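Local atomic coordinates of SusD homolog (Bacteroides thetaiotaomicron, PDB entry 3EHM), a protein that probably binds mucin O-glycans at the cell surface of a gut symbiont as a SusD-like outer-membrane lipoprotein, helping the bacterium to use them. Residues P22-G26 and E118-L122; I99-W103 and A125-R129; R35-I39 and I131-R135. All blocks are in the same frame, centred on the assembly; numbering follows the deposited sequence.

Interaction 1: residues P22-G26 and E118-L122; sequences PLKYG and EQAIL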
loop_
_atom_site.group_PDB
_atom_site.type_symbol
_atom_site.label_atom_id
_atom_site.label_comp_id
_atom_site.label_asym_id
_atom_site.label_seq_id
_atom_site.Cartn_x
_atom_site.Cartn_y
_atom_site.Cartn_z
ATOM N N PRO A 22 28.984 11.837 7.853
ATOM C CA PRO A 22 28.274 10.627 8.324
ATOM C C PRO A 22 28.576 9.411 7.453
ATOM O O PRO A 22 27.668 8.693 7.035
ATOM C CB PRO A 22 26.790 10.954 8.293
ATOM C CG PRO A 22 26.739 11.984 7.180
ATOM C CD PRO A 22 28.006 12.834 7.386
ATOM N N LEU A 23 29.856 9.181 7.185
ATOM C CA LEU A 23 30.269 8.048 6.369
ATOM C C LEU A 23 29.844 6.707 6.954
ATOM O O LEU A 23 29.494 5.790 6.214
ATOM C CB LEU A 23 31.789 8.052 6.181
ATOM C CG LEU A 23 32.346 8.954 5.078
ATOM C CD1 LEU A 23 33.853 9.090 5.235
ATOM C CD2 LEU A 23 32.000 8.366 3.716
ATOM N N LYS A 24 29.870 6.590 8.277
ATOM C CA LYS A 24 29.503 5.336 8.925
ATOM C C LYS A 24 28.024 4.967 8.822
ATOM O O LYS A 24 27.663 3.809 9.034
ATOM C CB LYS A 24 29.917 5.360 10.399
ATOM C CG LYS A 24 29.255 6.439 11.229
ATOM C CD LYS A 24 29.852 6.458 12.630
ATOM C CE LYS A 24 29.310 7.614 13.451
ATOM N NZ LYS A 24 29.948 7.668 14.798
ATOM N N TYR A 25 27.177 5.941 8.496
ATOM C CA TYR A 25 25.736 5.702 8.384
ATOM C C TYR A 25 25.229 5.572 6.946
ATOM O O TYR A 25 24.202 4.944 6.699
ATOM C CB TYR A 25 24.963 6.839 9.054
ATOM C CG TYR A 25 25.230 7.003 10.530
ATOM C CD1 TYR A 25 25.885 8.135 11.021
ATOM C CD2 TYR A 25 24.820 6.034 11.441
ATOM C CE1 TYR A 25 26.120 8.295 12.389
ATOM C CE2 TYR A 25 25.052 6.181 12.802
ATOM C CZ TYR A 25 25.699 7.311 13.271
ATOM O OH TYR A 25 25.919 7.445 14.623
ATOM N N GLY A 26 25.952 6.183 6.014
ATOM C CA GLY A 26 25.569 6.189 4.610
ATOM C C GLY A 26 25.063 4.933 3.921
ATOM O O GLY A 26 23.911 4.888 3.480
ATOM N N GLU A 118 23.888 13.435 15.033
ATOM C CA GLU A 118 23.784 11.980 15.050
ATOM C C GLU A 118 22.407 11.566 15.553
ATOM O O GLU A 118 21.848 10.567 15.099
ATOM C CB GLU A 118 24.859 11.355 15.936
ATOM C CG GLU A 118 26.253 11.416 15.351
ATOM C CD GLU A 118 27.105 10.241 15.794
ATOM O OE1 GLU A 118 27.128 9.940 17.008
ATOM O OE2 GLU A 118 27.752 9.621 14.929
ATOM N N GLN A 119 21.866 12.331 16.498
ATOM C CA GLN A 119 20.534 12.051 17.028
ATOM C C GLN A 119 19.526 12.200 15.893
ATOM O O GLN A 119 18.573 11.430 15.787
ATOM C CB GLN A 119 20.171 13.041 18.135
ATOM C CG GLN A 119 20.967 12.894 19.414
ATOM C CD GLN A 119 20.638 13.987 20.415
ATOM O OE1 GLN A 119 19.659 14.721 20.255
ATOM N NE2 GLN A 119 21.452 14.096 21.462
ATOM N N ALA A 120 19.750 13.208 15.055
ATOM C CA ALA A 120 18.886 13.494 13.914
ATOM C C ALA A 120 18.942 12.351 12.907
ATOM O O ALA A 120 17.921 11.964 12.330
ATOM C CB ALA A 120 19.317 14.798 13.248
ATOM N N ILE A 121 20.141 11.821 12.689
ATOM C CA ILE A 121 20.318 10.712 11.764
ATOM C C ILE A 121 19.497 9.523 12.244
ATOM O O ILE A 121 18.780 8.903 11.463
ATOM C CB ILE A 121 21.799 10.299 11.665
ATOM C CG1 ILE A 121 22.560 11.328 10.824
ATOM C CG2 ILE A 121 21.918 8.903 11.069
ATOM C CD1 ILE A 121 24.035 11.026 10.667
ATOM N N LEU A 122 19.602 9.216 13.535
ATOM C CA LEU A 122 18.863 8.099 14.108
ATOM C C LEU A 122 17.357 8.296 13.970
ATOM O O LEU A 122 16.639 7.359 13.620
ATOM C CB LEU A 122 19.229 7.907 15.588
ATOM C CG LEU A 122 18.419 6.854 16.360
ATOM C CD1 LEU A 122 18.537 5.503 15.680
ATOM C CD2 LEU A 122 18.919 6.764 17.789
#

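Interaction 2: residues I99-W103 and A125-R129; sequences IFLPW and ANIVR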
loop_
_atom_site.group_PDB
_atom_site.type_symbol
_atom_site.label_atom_id
_atom_site.label_comp_id
_atom_site.label_asym_id
_atom_site.label_seq_id
_atom_site.Cartn_x
_atom_site.Cartn_y
_atom_site.Cartn_z
ATOM N N ILE A 99 15.047 -4.876 6.433
ATOM C CA ILE A 99 15.336 -3.518 6.874
ATOM C C ILE A 99 15.798 -3.481 8.341
ATOM O O ILE A 99 16.472 -2.542 8.765
ATOM C CB ILE A 99 14.104 -2.598 6.661
ATOM C CG1 ILE A 99 14.538 -1.133 6.738
ATOM C CG2 ILE A 99 13.028 -2.896 7.694
ATOM C CD1 ILE A 99 13.455 -0.154 6.328
ATOM N N PHE A 100 15.452 -4.511 9.110
ATOM C CA PHE A 100 15.862 -4.584 10.516
ATOM C C PHE A 100 17.382 -4.571 10.635
ATOM O O PHE A 100 17.938 -3.899 11.502
ATOM C CB PHE A 100 15.353 -5.869 11.177
ATOM C CG PHE A 100 15.818 -6.040 12.601
ATOM C CD1 PHE A 100 15.151 -5.411 13.647
ATOM C CD2 PHE A 100 16.944 -6.807 12.894
ATOM C CE1 PHE A 100 15.596 -5.538 14.968
ATOM C CE2 PHE A 100 17.401 -6.940 14.211
ATOM C CZ PHE A 100 16.722 -6.303 15.247
ATOM N N LEU A 101 18.040 -5.329 9.761
ATOM C CA LEU A 101 19.496 -5.439 9.764
ATOM C C LEU A 101 20.231 -4.102 9.783
ATOM O O LEU A 101 20.901 -3.775 10.765
ATOM C CB LEU A 101 19.973 -6.268 8.563
ATOM C CG LEU A 101 20.021 -7.793 8.712
ATOM C CD1 LEU A 101 21.052 -8.154 9.776
ATOM C CD2 LEU A 101 18.656 -8.336 9.082
ATOM N N PRO A 102 20.127 -3.316 8.698
ATOM C CA PRO A 102 20.825 -2.030 8.693
ATOM C C PRO A 102 20.326 -1.055 9.764
ATOM O O PRO A 102 21.107 -0.259 10.298
ATOM C CB PRO A 102 20.598 -1.522 7.269
ATOM C CG PRO A 102 19.267 -2.098 6.915
ATOM C CD PRO A 102 19.366 -3.507 7.447
ATOM N N TRP A 103 19.037 -1.098 10.081
ATOM C CA TRP A 103 18.521 -0.196 11.106
ATOM C C TRP A 103 19.178 -0.487 12.446
ATOM O O TRP A 103 19.577 0.430 13.161
ATOM C CB TRP A 103 17.007 -0.330 11.292
ATOM C CG TRP A 103 16.538 0.482 12.472
ATOM C CD1 TRP A 103 16.296 1.829 12.499
ATOM C CD2 TRP A 103 16.391 0.023 13.823
ATOM N NE1 TRP A 103 16.018 2.236 13.784
ATOM C CE2 TRP A 103 16.069 1.148 14.615
ATOM C CE3 TRP A 103 16.506 -1.229 14.441
ATOM C CZ2 TRP A 103 15.861 1.059 15.997
ATOM C CZ3 TRP A 103 16.298 -1.319 15.814
ATOM C CH2 TRP A 103 15.980 -0.178 16.576
ATOM N N ALA A 125 16.323 7.714 10.513
ATOM C CA ALA A 125 16.365 6.270 10.298
ATOM C C ALA A 125 15.125 5.636 10.935
ATOM O O ALA A 125 14.562 4.680 10.403
ATOM C CB ALA A 125 17.631 5.690 10.910
ATOM N N ASN A 126 14.698 6.178 12.073
ATOM C CA ASN A 126 13.518 5.665 12.759
ATOM C C ASN A 126 12.253 5.878 11.918
ATOM O O ASN A 126 11.365 5.030 11.896
ATOM C CB ASN A 126 13.356 6.333 14.135
ATOM C CG ASN A 126 14.333 5.789 15.175
ATOM O OD1 ASN A 126 14.864 4.689 15.025
ATOM N ND2 ASN A 126 14.551 6.550 16.244
ATOM N N ILE A 127 12.168 7.009 11.229
ATOM C CA ILE A 127 11.005 7.284 10.389
ATOM C C ILE A 127 10.961 6.276 9.239
ATOM O O ILE A 127 9.919 5.680 8.962
ATOM C CB ILE A 127 11.054 8.713 9.806
ATOM C CG1 ILE A 127 10.941 9.738 10.939
ATOM C CG2 ILE A 127 9.924 8.902 8.782
ATOM C CD1 ILE A 127 11.149 11.179 10.488
ATOM N N VAL A 128 12.095 6.083 8.574
ATOM C CA VAL A 128 12.166 5.128 7.470
ATOM C C VAL A 128 11.813 3.727 7.971
ATOM O O VAL A 128 11.090 2.988 7.308
ATOM C CB VAL A 128 13.572 5.107 6.835
ATOM C CG1 VAL A 128 13.655 4.019 5.779
ATOM C CG2 VAL A 128 13.868 6.458 6.209
ATOM N N ARG A 129 12.318 3.367 9.147
ATOM C CA ARG A 129 12.027 2.055 9.715
ATOM C C ARG A 129 10.527 1.903 9.969
ATOM O O ARG A 129 9.929 0.872 9.650
ATOM C CB ARG A 129 12.768 1.864 11.039
ATOM C CG ARG A 129 12.611 0.465 11.619
ATOM C CD ARG A 129 12.941 0.422 13.100
ATOM N NE ARG A 129 11.904 1.069 13.902
ATOM C CZ ARG A 129 11.846 1.017 15.228
ATOM N NH1 ARG A 129 12.770 0.351 15.906
ATOM N NH2 ARG A 129 10.856 1.615 15.876
#

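Interaction 3: residues R35-I39 and I131-R135; sequences RVIPI and IAWLR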
loop_
_atom_site.group_PDB
_atom_site.type_symbol
_atom_site.label_atom_id
_atom_site.label_comp_id
_atom_site.label_asym_id
_atom_site.label_seq_id
_atom_site.Cartn_x
_atom_site.Cartn_y
_atom_site.Cartn_z
ATOM N N ARG A 35 14.738 -0.722 0.948
ATOM C CA ARG A 35 13.983 -1.835 1.524
ATOM C C ARG A 35 12.531 -1.539 1.899
ATOM O O ARG A 35 11.713 -2.458 1.970
ATOM C CB ARG A 35 14.699 -2.361 2.772
ATOM C CG ARG A 35 16.064 -2.962 2.508
ATOM C CD ARG A 35 15.963 -4.219 1.673
ATOM N NE ARG A 35 17.272 -4.836 1.498
ATOM C CZ ARG A 35 17.467 -6.034 0.962
ATOM N NH1 ARG A 35 16.432 -6.752 0.546
ATOM N NH2 ARG A 35 18.700 -6.514 0.845
ATOM N N VAL A 36 12.212 -0.275 2.167
ATOM C CA VAL A 36 10.845 0.091 2.544
ATOM C C VAL A 36 9.866 -0.574 1.579
ATOM O O VAL A 36 8.923 -1.247 1.992
ATOM C CB VAL A 36 10.667 1.616 2.526
ATOM C CG1 VAL A 36 9.227 1.984 2.872
ATOM C CG2 VAL A 36 11.635 2.245 3.523
ATOM N N ILE A 37 10.107 -0.359 0.291
ATOM C CA ILE A 37 9.341 -0.967 -0.787
ATOM C C ILE A 37 10.489 -1.429 -1.682
ATOM O O ILE A 37 11.209 -0.602 -2.241
ATOM C CB ILE A 37 8.463 0.051 -1.534
ATOM C CG1 ILE A 37 7.426 0.652 -0.579
ATOM C CG2 ILE A 37 7.752 -0.642 -2.689
ATOM C CD1 ILE A 37 6.453 1.607 -1.249
ATOM N N PRO A 38 10.670 -2.753 -1.819
ATOM C CA PRO A 38 11.728 -3.395 -2.611
ATOM C C PRO A 38 12.103 -2.786 -3.951
ATOM O O PRO A 38 11.297 -2.746 -4.872
ATOM C CB PRO A 38 11.226 -4.831 -2.774
ATOM C CG PRO A 38 10.360 -5.035 -1.589
ATOM C CD PRO A 38 9.625 -3.735 -1.480
ATOM N N ILE A 39 13.352 -2.339 -4.045
ATOM C CA ILE A 39 13.901 -1.768 -5.266
ATOM C C ILE A 39 15.417 -1.797 -5.117
ATOM O O ILE A 39 15.936 -1.728 -4.001
ATOM C CB ILE A 39 13.427 -0.317 -5.495
ATOM C CG1 ILE A 39 13.862 0.147 -6.889
ATOM C CG2 ILE A 39 14.000 0.598 -4.427
ATOM C CD1 ILE A 39 13.200 1.432 -7.343
ATOM N N ILE A 131 7.996 3.502 8.534
ATOM C CA ILE A 131 7.167 3.464 7.332
ATOM C C ILE A 131 7.155 2.018 6.846
ATOM O O ILE A 131 6.131 1.501 6.404
ATOM C CB ILE A 131 7.731 4.340 6.206
ATOM C CG1 ILE A 131 7.690 5.809 6.615
ATOM C CG2 ILE A 131 6.909 4.134 4.931
ATOM C CD1 ILE A 131 8.369 6.724 5.617
ATOM N N ALA A 132 8.306 1.364 6.940
ATOM C CA ALA A 132 8.422 -0.023 6.508
ATOM C C ALA A 132 7.668 -0.968 7.442
ATOM O O ALA A 132 6.935 -1.848 6.986
ATOM C CB ALA A 132 9.889 -0.425 6.436
ATOM N N TRP A 133 7.832 -0.784 8.747
ATOM C CA TRP A 133 7.162 -1.663 9.696
ATOM C C TRP A 133 5.671 -1.404 9.840
ATOM O O TRP A 133 4.955 -2.225 10.413
ATOM C CB TRP A 133 7.869 -1.622 11.051
ATOM C CG TRP A 133 9.213 -2.289 11.001
ATOM C CD1 TRP A 133 9.794 -2.891 9.914
ATOM C CD2 TRP A 133 10.140 -2.438 12.081
ATOM N NE1 TRP A 133 11.021 -3.407 10.256
ATOM C CE2 TRP A 133 11.259 -3.143 11.580
ATOM C CE3 TRP A 133 10.133 -2.046 13.426
ATOM C CZ2 TRP A 133 12.363 -3.464 12.378
ATOM C CZ3 TRP A 133 11.231 -2.367 14.221
ATOM C CH2 TRP A 133 12.330 -3.069 13.691
ATOM N N LEU A 134 5.202 -0.272 9.321
ATOM C CA LEU A 134 3.775 0.015 9.343
ATOM C C LEU A 134 3.181 -0.997 8.360
ATOM O O LEU A 134 2.101 -1.540 8.582
ATOM C CB LEU A 134 3.487 1.442 8.867
ATOM C CG LEU A 134 2.001 1.779 8.656
ATOM C CD1 LEU A 134 1.212 1.485 9.930
ATOM C CD2 LEU A 134 1.858 3.248 8.271
ATOM N N ARG A 135 3.907 -1.252 7.274
ATOM C CA ARG A 135 3.476 -2.228 6.278
ATOM C C ARG A 135 3.513 -3.616 6.915
ATOM O O ARG A 135 2.597 -4.420 6.738
ATOM C CB ARG A 135 4.416 -2.212 5.065
ATOM C CG ARG A 135 4.256 -1.001 4.152
ATOM C CD ARG A 135 5.540 -0.730 3.377
ATOM N NE ARG A 135 5.927 -1.811 2.469
ATOM C CZ ARG A 135 5.387 -2.017 1.272
ATOM N NH1 ARG A 135 4.424 -1.218 0.826
ATOM N NH2 ARG A 135 5.833 -3.003 0.504
HETATM O O HOH W 1 8.316 -3.868 1.814
#

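Interaction 1: residues P22-G26 and E118-L122
Tyr-25 lies against Ile-121 with one face of its ring, and this pair forms the packed half of a contact in which the start of helix 23-36 docks on the hairpin of helices 85-110 and 116-140, here at the early turns of the latter. Ile-121 CG2 stands over the ring in a CH-pi contact, 4.0 Å from the ring centroid and 18° off the normal. The other branch of Ile-121 reaches past the rim: its CD1 lies 3.5 Å from Tyr-25 CD1 and 3.6 Å from Pro-22 CB, filling the angle between phenol and proline. The opposite face of the phenol is covered from within its own segment by Lys-24 CG. Ile-106, Ile-109 and Ala-110 of helix 85-110 also touch the tyrosine.

The polar half is looser and lies nearer solvent. Glu-118 OE2 sits at the edge of the phenol, in its plane, with the carboxylate turned 67° from the ring. It takes a weak hydrogen bond from Tyr-25 OH at 2.9 Å and forms a salt bridge with Lys-24 NZ, also 2.9 Å from OE2, whose hydrogen bond is likewise weak. Lys-24 reaches it by running extended beyond CG, its exposed chain crossing Glu-118 at about a right angle. Glu-118 OE1 bonds instead to Ser-113 OG.

An alanine in place of Tyr-25 would probably open a gap over Ile-121 and deprive Glu-118 OE2 of its phenol donor. Because OE2 meets both a phenol and an ammonium group while OE1 is held by a serine, the carboxylate is probably stabilised as the anion, its weak bonds linking the helix ends beside the apolar packing of Tyr-25, Ile-121 and Pro-22.

Interaction 2: residues I99-W103 and A125-R129
Arg-129 lies across one face of the Trp-103 indole within an antiparallel helical hairpin, formed by helices 85-110 and 116-140 and consistent with the tetratricopeptide-repeat-like helical framework of SusD proteins. The two short segments run at 171° to each other, with their axes 10.8 Å apart.

The indole projects toward the partner helix with CG anti to the backbone N, which offers one face to Arg-129. The aliphatic part of the arginine lies on the pyrrole half: CD is 3.4 Å from the centroid of the five-membered ring and almost exactly on its normal. A bend at chi3 then carries the guanidinium across the benzene half, where CZ stands 4.5 Å from the six-membered centroid in a cation-pi contact. The guanidinium plane is inclined 47° to the indole, so the group is tilted over the ring instead of stacked flat on it; its NH1 comes down to 3.2 Å from Trp-103 CZ2. Tyr-145 and Ala-148, from loops, also touch Arg-129, while Tyr-107 stacks on the indole from the next turn of helix 85-110.

One turn earlier, Ile-99 points the same way and meets Val-128 more loosely, while its CD1 also reaches the backbone at Val-128 O. Phe-29 and Val-36 of helix 23-36 also touch Val-128, as does Trp-200 of helix 197-215.

The indole edge is fixed separately. Asn-126, whose ND2 bonds to Glu-123 OE1, presents its amide turned obliquely to the ring; Trp-103 NE1 donates to Asn-126 OD1 at 3.0 Å, with an N-H...O angle of 158° and the oxygen close to the indole plane.

Interaction 3: residues R35-I39 and I131-R135
Val-36 carries the apolar part of this contact, a buried helix-to-loop packing inside the helical framework, where the last turn of helix 23-36 gives way to an extended chain. Its CG1 meets Ile-131 CG2 at 3.8 Å, and its CA rests on Ala-132 CB at 4.0 Å. The small alanine side chain permits a close backbone approach, with the CA atoms of Val-36 and Ala-132 only 4.6 Å apart.

A second kind of packing sets an aliphatic chain against a charged plane. Ile-37 CG1 lies 3.8 Å above the guanidinium of Arg-135, over its centre, and the two side chains cross at about a right angle. Bends at chi3 and chi4 of the arginine turn the guanidinium face to Ile-37.

The polar link is made by water. Water 1 donates to Val-36 O at 2.7 Å and accepts from Arg-135 NH2 at 2.9 Å, lying at the guanidinium edge. Arg-135 NH2 also forms a salt bridge with Asp-56, which probably offsets its buried charge.

Around this junction, Trp-341 of strand 339-342 touches Val-36, Ile-37 and Ile-131, helix 197-215 packs on Ile-131 through Leu-203 and Leu-207, and Ile-99 of helix 85-110 touches Ala-132.

All three contacts use helix 116-140, from its early turns in interaction 1, through interaction 2, to interaction 3, with centres about 28, 18 and 10 Å from the chain's centre. Along the chain the segments run 22-26, 35-39, 99-103, 118-122, 125-129, 131-135, so interaction 1 alternates with both others while interaction 2 falls within the span of 3. Centres of 1 and 2 lie about 12 Å apart, those of 1 and 3 about 20 Å. Interactions 2 and 3, about 9 Å apart, touch directly, as where Val-128 CG1 meets Val-36 CG2 at 3.5 Å. Helix 116-140 is thus the common element that joins helix 23-36 and helix 85-110.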